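PDB 5FLW: Exo-beta-1,3-galactanase from Bifidobacterium bifidum, which probably hydrolyses beta-1,3-galactan from its non-reducing ends, as expected of an exo-acting family 43 glycoside hydrolase. Local coordinates for residues V96-A101 / D167-I172; R132-R137 / S153-H158; T160-L165 / E174-E179. One frame throughout, in Å; residues are numbered along the deposited sequence.

Contact 1: residues V96-A101 / D167-I172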
loop_
_atom_site.group_PDB
_atom_site.type_symbol
_atom_site.label_atom_id
_atom_site.label_comp_id
_atom_site.label_asym_id
_atom_site.label_seq_id
_atom_site.Cartn_x
_atom_site.Cartn_y
_atom_site.Cartn_z
ATOM N N VAL A 96 11.061 0.749 10.022
ATOM C CA VAL A 96 10.973 2.079 9.430
ATOM C C VAL A 96 9.608 2.215 8.772
ATOM O O VAL A 96 9.195 1.350 7.985
ATOM C CB VAL A 96 12.111 2.352 8.429
ATOM C CG1 VAL A 96 12.035 3.785 7.957
ATOM C CG2 VAL A 96 13.484 2.008 9.024
ATOM N N MET A 97 8.908 3.298 9.103
ATOM C CA MET A 97 7.628 3.624 8.510
ATOM C C MET A 97 7.784 4.777 7.513
ATOM O O MET A 97 8.526 5.740 7.764
ATOM C CB MET A 97 6.611 3.997 9.586
ATOM C CG MET A 97 5.233 4.314 9.036
ATOM S SD MET A 97 3.996 4.666 10.345
ATOM C CE MET A 97 3.784 3.032 11.056
ATOM N N TYR A 98 7.092 4.643 6.370
ATOM C CA TYR A 98 7.022 5.650 5.311
ATOM C C TYR A 98 5.574 6.105 5.181
ATOM O O TYR A 98 4.651 5.306 5.359
ATOM C CB TYR A 98 7.517 5.070 3.969
ATOM C CG TYR A 98 8.804 4.303 4.153
ATOM C CD1 TYR A 98 10.036 4.969 4.168
ATOM C CD2 TYR A 98 8.789 2.924 4.373
ATOM C CE1 TYR A 98 11.235 4.269 4.382
ATOM C CE2 TYR A 98 9.960 2.219 4.606
ATOM C CZ TYR A 98 11.189 2.891 4.605
ATOM O OH TYR A 98 12.356 2.203 4.824
ATOM N N ILE A 99 5.363 7.386 4.879
ATOM C CA ILE A 99 4.001 7.903 4.772
ATOM C C ILE A 99 3.989 8.986 3.708
ATOM O O ILE A 99 4.980 9.689 3.507
ATOM C CB ILE A 99 3.461 8.389 6.154
ATOM C CG1 ILE A 99 1.942 8.614 6.124
ATOM C CG2 ILE A 99 4.179 9.632 6.621
ATOM C CD1 ILE A 99 1.371 8.699 7.482
ATOM N N HIS A 100 2.878 9.093 2.997
ATOM C CA HIS A 100 2.706 10.219 2.087
ATOM C C HIS A 100 2.322 11.430 2.946
ATOM O O HIS A 100 1.198 11.492 3.468
ATOM C CB HIS A 100 1.666 9.882 1.010
ATOM C CG HIS A 100 1.198 11.068 0.193
ATOM N ND1 HIS A 100 0.042 11.022 -0.572
ATOM C CD2 HIS A 100 1.719 12.313 0.006
ATOM C CE1 HIS A 100 -0.130 12.188 -1.175
ATOM N NE2 HIS A 100 0.870 12.990 -0.843
ATOM N N ALA A 101 3.272 12.363 3.139
ATOM C CA ALA A 101 3.001 13.589 3.873
ATOM C C ALA A 101 2.493 14.634 2.880
ATOM O O ALA A 101 3.144 14.897 1.858
ATOM C CB ALA A 101 4.260 14.091 4.597
ATOM N N ASP A 167 21.000 1.348 2.887
ATOM C CA ASP A 167 21.041 0.140 3.715
ATOM C C ASP A 167 20.383 0.330 5.071
ATOM O O ASP A 167 19.927 -0.649 5.667
ATOM C CB ASP A 167 22.476 -0.326 3.960
ATOM C CG ASP A 167 23.129 -0.914 2.729
ATOM O OD1 ASP A 167 22.410 -1.256 1.757
ATOM O OD2 ASP A 167 24.380 -1.000 2.733
ATOM N N ASP A 168 20.392 1.543 5.620
ATOM C CA ASP A 168 19.692 1.773 6.879
ATOM C C ASP A 168 18.204 2.074 6.682
ATOM O O ASP A 168 17.510 2.376 7.661
ATOM C CB ASP A 168 20.383 2.869 7.693
ATOM C CG ASP A 168 20.343 4.229 7.007
ATOM O OD1 ASP A 168 19.671 4.381 5.972
ATOM O OD2 ASP A 168 20.993 5.171 7.527
ATOM N N TYR A 169 17.717 2.030 5.438
ATOM C CA TYR A 169 16.313 2.192 5.075
ATOM C C TYR A 169 15.753 3.592 5.358
ATOM O O TYR A 169 14.530 3.779 5.258
ATOM C CB TYR A 169 15.430 1.108 5.714
ATOM C CG TYR A 169 15.412 -0.242 5.012
ATOM C CD1 TYR A 169 16.433 -0.639 4.140
ATOM C CD2 TYR A 169 14.344 -1.125 5.206
ATOM C CE1 TYR A 169 16.393 -1.890 3.496
ATOM C CE2 TYR A 169 14.298 -2.367 4.573
ATOM C CZ TYR A 169 15.309 -2.750 3.727
ATOM O OH TYR A 169 15.232 -3.994 3.099
ATOM N N LEU A 170 16.598 4.600 5.659
ATOM C CA LEU A 170 16.106 5.914 6.092
ATOM C C LEU A 170 16.003 6.942 4.963
ATOM O O LEU A 170 15.371 7.995 5.151
ATOM C CB LEU A 170 16.999 6.503 7.188
ATOM C CG LEU A 170 17.135 5.667 8.463
ATOM C CD1 LEU A 170 18.074 6.373 9.415
ATOM C CD2 LEU A 170 15.791 5.432 9.090
ATOM N N THR A 171 16.619 6.666 3.806
ATOM C CA THR A 171 16.544 7.571 2.664
ATOM C C THR A 171 16.701 6.773 1.365
ATOM O O THR A 171 16.836 5.548 1.383
ATOM C CB THR A 171 17.533 8.735 2.807
ATOM O OG1 THR A 171 17.191 9.729 1.837
ATOM C CG2 THR A 171 18.976 8.266 2.612
ATOM N N ILE A 172 16.639 7.490 0.230
ATOM C CA ILE A 172 16.636 6.924 -1.119
ATOM C C ILE A 172 17.989 7.182 -1.772
ATOM O O ILE A 172 18.526 8.293 -1.684
ATOM C CB ILE A 172 15.537 7.614 -1.940
ATOM C CG1 ILE A 172 14.172 7.361 -1.317
ATOM C CG2 ILE A 172 15.581 7.176 -3.412
ATOM C CD1 ILE A 172 13.112 8.303 -1.955
#
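Two neighbouring four-stranded sheets of the family 43 beta-propeller meet here: Val96 and Tyr98 come from strand 95-102 of one, while residues 167-172 form the turn between strands 159-165 and 172-179 of the next. Along this turn, Asp168 matters mainly for shape. Its OD1 accepts the backbone N-H of Leu170 in a nearly straight bond, 3.1 Å from N to OD1, closing an Asx turn; aspartate suits the place because its short side chain can fold back onto the backbone two residues on. Tyr169, inside that turn, has positive phi (66°), and the bend brings its carbonyl to face the strand. Tyr98 OH donates to Tyr169 O at 2.7 Å, lying in the carbonyl plane on a lone pair, with the oxygen at the edge of the Tyr98 ring. A tyrosine fits because its long, stiff ring carries a hydroxyl from the strand out to a buried loop carbonyl. The same hydroxyl sits 3.4 Å from Tyr169 CB, so the two residues meet tip to base and not ring on ring. The rest of Tyr169 leads away from the strand, and its own OH is bonded to Gln143 NE2 of strand 139-143 and to Gly147 O in the turn after it. Val96 fills in beside this polar pair with both branches: CG1, anti to the backbone N, lies 3.7 Å from Tyr169 O, and CG2 reaches Tyr169 CB at 3.9 Å. Leu170 starts out away from the strand, but with CG beside the backbone N (chi1 -59°) its CD2 branch comes back toward it; the side chain also touches Val115 of the strand alongside. Crossing Val96 at about a right angle, Leu170 places CD2 4.1 Å from Val96 CG2.

Contact 2: residues R132-R137 / S153-H158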
loop_
_atom_site.group_PDB
_atom_site.type_symbol
_atom_site.label_atom_id
_atom_site.label_comp_id
_atom_site.label_asym_id
_atom_site.label_seq_id
_atom_site.Cartn_x
_atom_site.Cartn_y
_atom_site.Cartn_z
ATOM N N ARG A 132 15.232 14.475 -5.506
ATOM C CA ARG A 132 15.517 15.568 -6.442
ATOM C C ARG A 132 14.494 16.714 -6.406
ATOM O O ARG A 132 14.458 17.540 -7.337
ATOM C CB ARG A 132 15.705 15.047 -7.867
ATOM C CG ARG A 132 16.950 14.215 -7.981
ATOM C CD ARG A 132 17.146 13.663 -9.371
ATOM N NE ARG A 132 17.354 14.697 -10.378
ATOM C CZ ARG A 132 18.537 15.226 -10.688
ATOM N NH1 ARG A 132 19.645 14.841 -10.040
ATOM N NH2 ARG A 132 18.626 16.154 -11.639
ATOM N N GLY A 133 13.669 16.787 -5.357
ATOM C CA GLY A 133 12.569 17.725 -5.316
ATOM C C GLY A 133 11.299 17.260 -6.008
ATOM O O GLY A 133 10.315 18.014 -6.017
ATOM N N TYR A 134 11.280 16.047 -6.575
ATOM C CA TYR A 134 10.128 15.578 -7.340
ATOM C C TYR A 134 8.931 15.298 -6.434
ATOM O O TYR A 134 9.077 14.932 -5.260
ATOM C CB TYR A 134 10.461 14.283 -8.102
ATOM C CG TYR A 134 11.602 14.401 -9.099
ATOM C CD1 TYR A 134 11.963 15.622 -9.625
ATOM C CD2 TYR A 134 12.286 13.272 -9.543
ATOM C CE1 TYR A 134 13.015 15.738 -10.550
ATOM C CE2 TYR A 134 13.308 13.372 -10.443
ATOM C CZ TYR A 134 13.668 14.602 -10.955
ATOM O OH TYR A 134 14.708 14.683 -11.849
ATOM N N LEU A 135 7.732 15.412 -7.022
ATOM C CA LEU A 135 6.504 15.044 -6.331
ATOM C C LEU A 135 6.509 13.576 -5.938
ATOM O O LEU A 135 6.843 12.704 -6.743
ATOM C CB LEU A 135 5.319 15.243 -7.268
ATOM C CG LEU A 135 5.054 16.646 -7.799
ATOM C CD1 LEU A 135 4.046 16.627 -8.972
ATOM C CD2 LEU A 135 4.595 17.573 -6.644
ATOM N N SER A 136 6.088 13.292 -4.707
ATOM C CA SER A 136 5.783 11.935 -4.255
ATOM C C SER A 136 4.406 11.948 -3.587
ATOM O O SER A 136 4.185 12.700 -2.626
ATOM C CB SER A 136 6.847 11.432 -3.273
ATOM O OG SER A 136 6.540 10.116 -2.830
ATOM N N ARG A 137 3.467 11.165 -4.117
ATOM C CA ARG A 137 2.142 11.044 -3.504
ATOM C C ARG A 137 1.892 9.602 -3.055
ATOM O O ARG A 137 2.517 9.172 -2.084
ATOM C CB ARG A 137 1.082 11.685 -4.392
ATOM C CG ARG A 137 1.304 13.210 -4.469
ATOM C CD ARG A 137 0.082 13.900 -5.006
ATOM N NE ARG A 137 0.182 15.357 -5.071
ATOM C CZ ARG A 137 0.634 15.983 -6.141
ATOM N NH1 ARG A 137 1.050 15.240 -7.172
ATOM N NH2 ARG A 137 0.663 17.319 -6.206
ATOM N N SER A 153 6.640 5.159 -5.699
ATOM C CA SER A 153 6.216 6.535 -5.439
ATOM C C SER A 153 5.628 7.150 -6.702
ATOM O O SER A 153 6.359 7.376 -7.675
ATOM C CB SER A 153 7.419 7.384 -4.969
ATOM O OG SER A 153 7.114 8.780 -4.980
ATOM N N GLU A 154 4.341 7.496 -6.664
ATOM C CA GLU A 154 3.701 8.121 -7.817
ATOM C C GLU A 154 4.074 9.600 -7.890
ATOM O O GLU A 154 3.919 10.343 -6.912
ATOM C CB GLU A 154 2.178 7.947 -7.761
ATOM C CG GLU A 154 1.466 8.278 -9.088
ATOM C CD GLU A 154 1.100 9.755 -9.254
ATOM O OE1 GLU A 154 0.719 10.397 -8.249
ATOM O OE2 GLU A 154 1.191 10.281 -10.394
ATOM N N ASP A 155 4.557 10.019 -9.062
ATOM C CA ASP A 155 5.092 11.358 -9.308
ATOM C C ASP A 155 4.373 11.897 -10.543
ATOM O O ASP A 155 4.646 11.445 -11.670
ATOM C CB ASP A 155 6.605 11.225 -9.508
ATOM C CG ASP A 155 7.280 12.460 -10.098
ATOM O OD1 ASP A 155 6.637 13.483 -10.418
ATOM O OD2 ASP A 155 8.534 12.363 -10.273
ATOM N N ARG A 156 3.447 12.854 -10.335
ATOM C CA ARG A 156 2.551 13.260 -11.431
ATOM C C ARG A 156 3.300 13.804 -12.654
ATOM O O ARG A 156 2.780 13.733 -13.781
ATOM C CB ARG A 156 1.496 14.249 -10.960
ATOM C CG ARG A 156 0.271 14.371 -11.923
ATOM C CD ARG A 156 -0.565 13.080 -12.004
ATOM N NE ARG A 156 -0.651 12.407 -10.699
ATOM C CZ ARG A 156 -1.636 12.570 -9.802
ATOM N NH1 ARG A 156 -2.666 13.385 -10.037
ATOM N NH2 ARG A 156 -1.571 11.921 -8.637
ATOM N N ASP A 157 4.506 14.362 -12.466
ATOM C CA ASP A 157 5.220 14.942 -13.598
ATOM C C ASP A 157 6.008 13.908 -14.408
ATOM O O ASP A 157 6.395 14.212 -15.542
ATOM C CB ASP A 157 6.200 16.026 -13.143
ATOM C CG ASP A 157 5.530 17.183 -12.406
ATOM O OD1 ASP A 157 4.442 17.646 -12.813
ATOM O OD2 ASP A 157 6.131 17.602 -11.391
ATOM N N HIS A 158 6.286 12.700 -13.844
ATOM C CA HIS A 158 7.230 11.775 -14.485
ATOM C C HIS A 158 6.713 10.358 -14.688
ATOM O O HIS A 158 6.991 9.738 -15.737
ATOM C CB HIS A 158 8.593 11.710 -13.749
ATOM C CG HIS A 158 9.278 13.034 -13.622
ATOM N ND1 HIS A 158 9.460 13.671 -12.417
ATOM C CD2 HIS A 158 9.803 13.855 -14.560
ATOM C CE1 HIS A 158 10.080 14.821 -12.609
ATOM N NE2 HIS A 158 10.299 14.957 -13.902
HETATM O O HOH W 1 8.636 10.581 -6.306
HETATM O O HOH W 2 7.898 15.851 -9.867
HETATM O O HOH W 3 2.323 12.610 -7.796
#
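The loop between two propeller sheets, residues 132-137, lies against the end of strand 149-155 and the turn after it. One backbone bond joins them: Arg137 N donates to Glu154 O at 2.9 Å, in the carbonyl plane. Beside it the buried hydroxyls of Ser136 and Ser153, each anti to its backbone N, meet tip to tip with their OG atoms 2.6 Å apart; serine is small enough for such a close pair, and a water joins Ser153 OG to Leu135 O. Leu135 crosses Asp157 at about a right angle, its CD1 3.3 Å from Asp157 OD2 and also against Arg156 CB. Asp155 organises the turn. Its OD1 takes the N-H of Asp157, an Asx turn, and a second water links OD1 to Leu135 N and Asp157 OD2. Its OD2 accepts from His158 ND1, 2.7 Å away and exactly in the imidazole plane, and also from His161 on the adjoining strand. Two histidine donors on one oxygen would favour an ionised carboxylate. An alanine at Asp155 would probably loosen the turn and the pose of the His158 ring, since the Asx bond, the water link and both histidine bonds would go. So held, His158 turns its edge to a face of Tyr134, CE1 above the ring centre, with centroids 4.5 Å apart and planes at 53°. Further along, Arg156 meets Glu154 side-on, NH2 to OE1 and NE to OE2, both at 2.8 Å. Arg137 NH1 lies over a face of the Arg156 guanidinium, 4.5 Å from Arg156 NH2; Glu154 would probably offset the repulsion of these like charges. Arg137 NH2 bonds to Tyr106 O. An Asx turn fixed by a His-carboxylate bond thus ends one propeller strand and receives the inter-sheet loop.

Contact 3: residues T160-L165 / E174-E179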
loop_
_atom_site.group_PDB
_atom_site.type_symbol
_atom_site.label_atom_id
_atom_site.label_comp_id
_atom_site.label_asym_id
_atom_site.label_seq_id
_atom_site.Cartn_x
_atom_site.Cartn_y
_atom_site.Cartn_z
ATOM N N THR A 160 5.520 6.594 -12.167
ATOM C CA THR A 160 5.622 5.988 -10.847
ATOM C C THR A 160 7.010 5.362 -10.707
ATOM O O THR A 160 7.422 4.551 -11.556
ATOM C CB THR A 160 4.473 5.016 -10.597
ATOM O OG1 THR A 160 3.251 5.768 -10.684
ATOM C CG2 THR A 160 4.583 4.362 -9.213
ATOM N N HIS A 161 7.746 5.811 -9.675
ATOM C CA HIS A 161 9.121 5.396 -9.438
ATOM C C HIS A 161 9.167 4.122 -8.610
ATOM O O HIS A 161 8.322 3.886 -7.740
ATOM C CB HIS A 161 9.898 6.446 -8.635
ATOM C CG HIS A 161 10.008 7.783 -9.298
ATOM N ND1 HIS A 161 11.136 8.190 -9.977
ATOM C CD2 HIS A 161 9.137 8.818 -9.361
ATOM C CE1 HIS A 161 10.955 9.419 -10.433
ATOM N NE2 HIS A 161 9.745 9.818 -10.086
ATOM N N ILE A 162 10.216 3.341 -8.840
ATOM C CA ILE A 162 10.753 2.396 -7.867
ATOM C C ILE A 162 12.054 3.015 -7.378
ATOM O O ILE A 162 12.985 3.223 -8.169
ATOM C CB ILE A 162 11.013 1.011 -8.484
ATOM C CG1 ILE A 162 9.714 0.413 -9.068
ATOM C CG2 ILE A 162 11.662 0.095 -7.445
ATOM C CD1 ILE A 162 9.880 -0.904 -9.800
ATOM N N TYR A 163 12.106 3.369 -6.092
ATOM C CA TYR A 163 13.282 3.970 -5.477
ATOM C C TYR A 163 13.954 2.949 -4.565
ATOM O O TYR A 163 13.281 2.331 -3.731
ATOM C CB TYR A 163 12.857 5.141 -4.602
ATOM C CG TYR A 163 12.406 6.391 -5.317
ATOM C CD1 TYR A 163 13.201 6.989 -6.310
ATOM C CD2 TYR A 163 11.217 7.025 -4.944
ATOM C CE1 TYR A 163 12.789 8.177 -6.932
ATOM C CE2 TYR A 163 10.798 8.190 -5.564
ATOM C CZ TYR A 163 11.585 8.764 -6.541
ATOM O OH TYR A 163 11.165 9.913 -7.147
ATOM N N ARG A 164 15.270 2.793 -4.690
ATOM C CA ARG A 164 16.003 1.911 -3.790
ATOM C C ARG A 164 16.419 2.682 -2.537
ATOM O O ARG A 164 16.907 3.810 -2.631
ATOM C CB ARG A 164 17.219 1.275 -4.463
ATOM C CG ARG A 164 17.952 0.240 -3.592
ATOM C CD ARG A 164 18.942 -0.583 -4.390
ATOM N NE ARG A 164 19.894 0.262 -5.125
ATOM C CZ ARG A 164 21.111 0.605 -4.694
ATOM N NH1 ARG A 164 21.550 0.163 -3.517
ATOM N NH2 ARG A 164 21.906 1.373 -5.449
ATOM N N LEU A 165 16.224 2.057 -1.375
ATOM C CA LEU A 165 16.577 2.667 -0.106
ATOM C C LEU A 165 18.050 2.421 0.213
ATOM O O LEU A 165 18.640 1.401 -0.189
ATOM C CB LEU A 165 15.738 2.040 1.011
ATOM C CG LEU A 165 14.231 2.299 0.925
ATOM C CD1 LEU A 165 13.431 1.285 1.765
ATOM C CD2 LEU A 165 13.929 3.715 1.389
ATOM N N GLU A 174 18.676 5.549 -5.151
ATOM C CA GLU A 174 18.646 5.264 -6.579
ATOM C C GLU A 174 17.226 5.360 -7.124
ATOM O O GLU A 174 16.282 4.855 -6.514
ATOM C CB GLU A 174 19.224 3.879 -6.901
ATOM C CG GLU A 174 19.348 3.624 -8.388
ATOM C CD GLU A 174 19.574 2.172 -8.723
ATOM O OE1 GLU A 174 19.854 1.377 -7.795
ATOM O OE2 GLU A 174 19.464 1.825 -9.917
ATOM N N ASP A 175 17.097 6.001 -8.284
ATOM C CA ASP A 175 15.835 6.018 -9.042
ATOM C C ASP A 175 15.913 4.802 -9.973
ATOM O O ASP A 175 16.506 4.852 -11.051
ATOM C CB ASP A 175 15.678 7.365 -9.754
ATOM C CG ASP A 175 14.294 7.594 -10.360
ATOM O OD1 ASP A 175 13.339 6.826 -10.087
ATOM O OD2 ASP A 175 14.157 8.610 -11.074
ATOM N N VAL A 176 15.364 3.675 -9.491
ATOM C CA VAL A 176 15.544 2.382 -10.164
ATOM C C VAL A 176 14.759 2.340 -11.471
ATOM O O VAL A 176 15.245 1.830 -12.499
ATOM C CB VAL A 176 15.120 1.231 -9.223
ATOM C CG1 VAL A 176 15.046 -0.100 -9.964
ATOM C CG2 VAL A 176 16.054 1.120 -8.057
ATOM N N ALA A 177 13.524 2.845 -11.439
ATOM C CA ALA A 177 12.618 2.842 -12.578
ATOM C C ALA A 177 11.622 3.976 -12.387
ATOM O O ALA A 177 11.347 4.401 -11.259
ATOM C CB ALA A 177 11.858 1.507 -12.708
ATOM N N CYS A 178 11.101 4.474 -13.514
ATOM C CA CYS A 178 10.026 5.455 -13.466
ATOM C C CYS A 178 9.127 5.157 -14.661
ATOM O O CYS A 178 9.520 5.400 -15.810
ATOM C CB CYS A 178 10.571 6.883 -13.494
ATOM S SG CYS A 178 9.261 8.113 -13.247
ATOM N N GLU A 179 7.951 4.586 -14.394
ATOM C CA GLU A 179 7.116 4.038 -15.451
ATOM C C GLU A 179 5.795 4.777 -15.572
ATOM O O GLU A 179 5.107 5.041 -14.567
ATOM C CB GLU A 179 6.832 2.522 -15.246
ATOM C CG GLU A 179 8.117 1.693 -15.170
ATOM C CD GLU A 179 8.837 1.622 -16.516
ATOM O OE1 GLU A 179 8.156 1.634 -17.574
ATOM O OE2 GLU A 179 10.095 1.537 -16.521
#
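Glu174 OE1 is gripped by two nitrogens of one side chain: Arg164 NE at 2.9 Å and Arg164 NH2 at 3.1 Å both donate to it. This salt bridge joins the two strands of a beta hairpin, the antiparallel pair 159-165 and 172-179 at the outer end of a propeller sheet. Arg164 bends at chi3 to bring its guanidinium edge round to the oxygen, the carboxylate plane being turned 74° from it; the other oxygen, OE2, is bonded to His224. Between the backbones the ladder is regular from Thr160 and Glu179 to Ile162 and Ala177, then shifts by one residue. At this classic beta bulge Val176 and Ala177 both face Ile162, whose carbonyl takes the N-H of Val176 at 2.8 Å, nearly along the C=O axis, and that of Ala177 only weakly. Ile162 CG2 packs on Val176 CB, and Ala177 is small enough to lie beside the isoleucine; Trp202 and Trp227 cover Ile162 as well. The face with His161, Tyr163, Asp175 and Cys178 holds a second polar group. Asp175, with CG anti to its backbone N (chi1 -169°), swings OD1 to His161 ND1 in a short, straight bond of 2.6 Å, close to the imidazole plane. With its NE2 also donating to a carboxylate, the histidine is likely to be positively charged. Both faces of the imidazole are occupied. Tyr163 OH lies 3.1 Å above one, while the Tyr163 ring has His161 CB over its own face. On the opposite side cysteine supplies a soft, compact sulfur: Cys178 SG, anti to its backbone N, stands 3.6 Å from the centroid of the His161 ring, only 14° off its normal.

Overall arrangement
From the N terminus, residues 96-101 on strand 95-102 open contact 1, and the chain then finishes that sheet. The loop 132-137 opens contact 2, which closes at 153-158, at the end of the second strand of the next sheet, wholly within the longer loop of contact 1. Contact 3 opens just afterwards at 160-165, so contacts 2 and 3 are in series. Before it closes at 174-179, residues 167-172 complete contact 1; contacts 1 and 3 therefore cross. Contact 1 ties two successive sheets together; contact 2 binds the loop connecting them to the second; contact 3 lies within that second sheet, beside contact 2. His100 packs on Arg137, joining contacts 1 and 2.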